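Local coordinates for iron-only hydrogenase system regulator (Thermotoga maritima, PDB 2NZC), which is of unknown function but probably acts as a regulator in the iron-only hydrogenase system, built on an ACT-like fold, at residues Y8-V13 with L53-D58. Numbering follows the deposited sequence.
Sequences YILTIV and LVLKTD
Leu-53 grips Leu-10 through a pair of backbone hydrogen bonds, N to Leu-10 O at 2.8 Å and Leu-10 N back to Leu-53 O. Its CB sits 4.0 Å from the CB of Leu-10; chi1 (-56°) sets CG of Leu-53 anti to the carbonyl carbon and chi2 (177°) extends the chain to CD1, which lies 3.8 Å from Ile-12 CD1. Val-54 faces Ile-9 as a non-hydrogen-bonded pair on the other side of the sheet, the side where a second subunit packs, with Phe-52 of that chain on Ile-9; Val-54 CA lies 3.4 Å from Tyr-8 O in a CA-H...O contact. These are the two central strands of a four-stranded antiparallel sheet, order 2-3-1-4, with both helices on one face: the ferredoxin-like βαββαβ plan of ACT domains. Leu-55 closes a second two-bond pair with Tyr-8, while its CD1 meets Leu-10 CD1 at 3.7 Å, on the face against which helix 59-69 packs, Ile-62 touching Tyr-8 and Leu-10. At Thr-57, the carbonyl O lies in the plane of the Tyr-8 ring, 3.7 Å from CE2 at its edge, and a water donates to that O while hydrogen-bonding Tyr-8 OH at 2.6 Å. Thr-57 OG1 turns elsewhere, to Asp-34, and Asp-58, at the N-cap of helix 59-69, caps a backbone N there with its side chain.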
loop_
_atom_site.group_PDB
_atom_site.type_symbol
_atom_site.label_atom_id
_atom_site.label_comp_id
_atom_site.label_asym_id
_atom_site.label_seq_id
_atom_site.Cartn_x
_atom_site.Cartn_y
_atom_site.Cartn_z
ATOM N N TYR D 8 15.162 -5.016 -2.351
ATOM C CA TYR D 8 15.183 -5.137 -0.907
ATOM C C TYR D 8 13.852 -4.724 -0.384
ATOM O O TYR D 8 13.181 -3.825 -0.954
ATOM C CB TYR D 8 16.272 -4.243 -0.286
ATOM C CG TYR D 8 17.680 -4.612 -0.719
ATOM C CD1 TYR D 8 18.448 -5.522 0.009
ATOM C CD2 TYR D 8 18.232 -4.051 -1.859
ATOM C CE1 TYR D 8 19.742 -5.870 -0.417
ATOM C CE2 TYR D 8 19.511 -4.366 -2.288
ATOM C CZ TYR D 8 20.259 -5.276 -1.561
ATOM O OH TYR D 8 21.515 -5.581 -1.997
ATOM N N ILE D 9 13.471 -5.367 0.718
ATOM C CA ILE D 9 12.305 -4.971 1.491
ATOM C C ILE D 9 12.761 -4.331 2.827
ATOM O O ILE D 9 13.632 -4.884 3.536
ATOM C CB ILE D 9 11.438 -6.207 1.765
ATOM C CG1 ILE D 9 10.857 -6.737 0.455
ATOM C CG2 ILE D 9 10.343 -5.886 2.753
ATOM C CD1 ILE D 9 10.874 -8.242 0.380
ATOM N N LEU D 10 12.162 -3.195 3.182
ATOM C CA LEU D 10 12.438 -2.557 4.467
ATOM C C LEU D 10 11.152 -2.363 5.237
ATOM O O LEU D 10 10.161 -1.850 4.699
ATOM C CB LEU D 10 13.084 -1.197 4.253
ATOM C CG LEU D 10 14.599 -1.229 4.331
ATOM C CD1 LEU D 10 15.070 -1.595 2.963
ATOM C CD2 LEU D 10 15.107 0.145 4.719
ATOM N N THR D 11 11.161 -2.800 6.481
ATOM C CA THR D 11 10.087 -2.467 7.400
ATOM C C THR D 11 10.645 -1.589 8.503
ATOM O O THR D 11 11.640 -1.947 9.183
ATOM C CB THR D 11 9.495 -3.700 8.014
ATOM O OG1 THR D 11 10.537 -4.370 8.728
ATOM C CG2 THR D 11 9.008 -4.623 6.931
ATOM N N ILE D 12 10.002 -0.442 8.677
ATOM C CA ILE D 12 10.385 0.543 9.663
ATOM C C ILE D 12 9.223 0.680 10.639
ATOM O O ILE D 12 8.074 0.871 10.224
ATOM C CB ILE D 12 10.607 1.912 8.987
ATOM C CG1 ILE D 12 11.659 1.798 7.864
ATOM C CG2 ILE D 12 11.003 2.970 10.001
ATOM C CD1 ILE D 12 11.647 2.943 6.925
ATOM N N VAL D 13 9.513 0.595 11.928
ATOM C CA VAL D 13 8.526 0.907 12.962
ATOM C C VAL D 13 8.989 2.172 13.702
ATOM O O VAL D 13 10.057 2.190 14.327
ATOM C CB VAL D 13 8.328 -0.285 13.929
ATOM C CG1 VAL D 13 7.389 0.076 15.052
ATOM C CG2 VAL D 13 7.791 -1.512 13.147
ATOM N N LEU D 53 8.775 -0.417 2.719
ATOM C CA LEU D 53 9.454 0.075 1.500
ATOM C C LEU D 53 9.916 -1.107 0.655
ATOM O O LEU D 53 10.338 -2.154 1.190
ATOM C CB LEU D 53 10.716 0.901 1.880
ATOM C CG LEU D 53 10.550 2.104 2.823
ATOM C CD1 LEU D 53 11.894 2.703 3.100
ATOM C CD2 LEU D 53 9.734 3.183 2.148
ATOM N N VAL D 54 9.805 -0.949 -0.659
ATOM C CA VAL D 54 10.499 -1.807 -1.631
ATOM C C VAL D 54 11.509 -0.892 -2.337
ATOM O O VAL D 54 11.144 0.202 -2.787
ATOM C CB VAL D 54 9.523 -2.436 -2.674
ATOM C CG1 VAL D 54 10.334 -3.345 -3.664
ATOM C CG2 VAL D 54 8.458 -3.276 -1.952
ATOM N N LEU D 55 12.774 -1.321 -2.405
ATOM C CA LEU D 55 13.785 -0.565 -3.112
ATOM C C LEU D 55 14.370 -1.480 -4.135
ATOM O O LEU D 55 14.376 -2.697 -3.947
ATOM C CB LEU D 55 14.912 -0.123 -2.172
ATOM C CG LEU D 55 14.542 1.016 -1.213
ATOM C CD1 LEU D 55 14.074 0.466 0.113
ATOM C CD2 LEU D 55 15.741 1.936 -1.062
ATOM N N LYS D 56 14.840 -0.910 -5.235
ATOM C CA LYS D 56 15.746 -1.644 -6.102
ATOM C C LYS D 56 17.020 -0.815 -6.163
ATOM O O LYS D 56 17.032 0.270 -6.725
ATOM C CB LYS D 56 15.163 -1.862 -7.489
ATOM C CG LYS D 56 15.998 -2.847 -8.326
ATOM C CD LYS D 56 15.488 -2.950 -9.739
ATOM C CE LYS D 56 16.406 -3.801 -10.588
ATOM N NZ LYS D 56 16.272 -3.397 -12.013
ATOM N N THR D 57 18.085 -1.302 -5.544
ATOM C CA THR D 57 19.242 -0.451 -5.365
ATOM C C THR D 57 20.532 -1.240 -5.179
ATOM O O THR D 57 20.550 -2.465 -5.286
ATOM C CB THR D 57 19.020 0.589 -4.230
ATOM O OG1 THR D 57 19.993 1.635 -4.374
ATOM C CG2 THR D 57 19.147 -0.040 -2.877
ATOM N N ASP D 58 21.630 -0.545 -4.929
ATOM C CA ASP D 58 22.897 -1.271 -4.855
ATOM C C ASP D 58 23.319 -1.438 -3.389
ATOM O O ASP D 58 22.589 -1.032 -2.471
ATOM C CB ASP D 58 23.965 -0.622 -5.743
ATOM C CG ASP D 58 24.195 0.818 -5.416
ATOM O OD1 ASP D 58 23.693 1.263 -4.375
ATOM O OD2 ASP D 58 24.905 1.505 -6.186
HETATM O O HOH W 1 22.333 -4.390 -4.162
#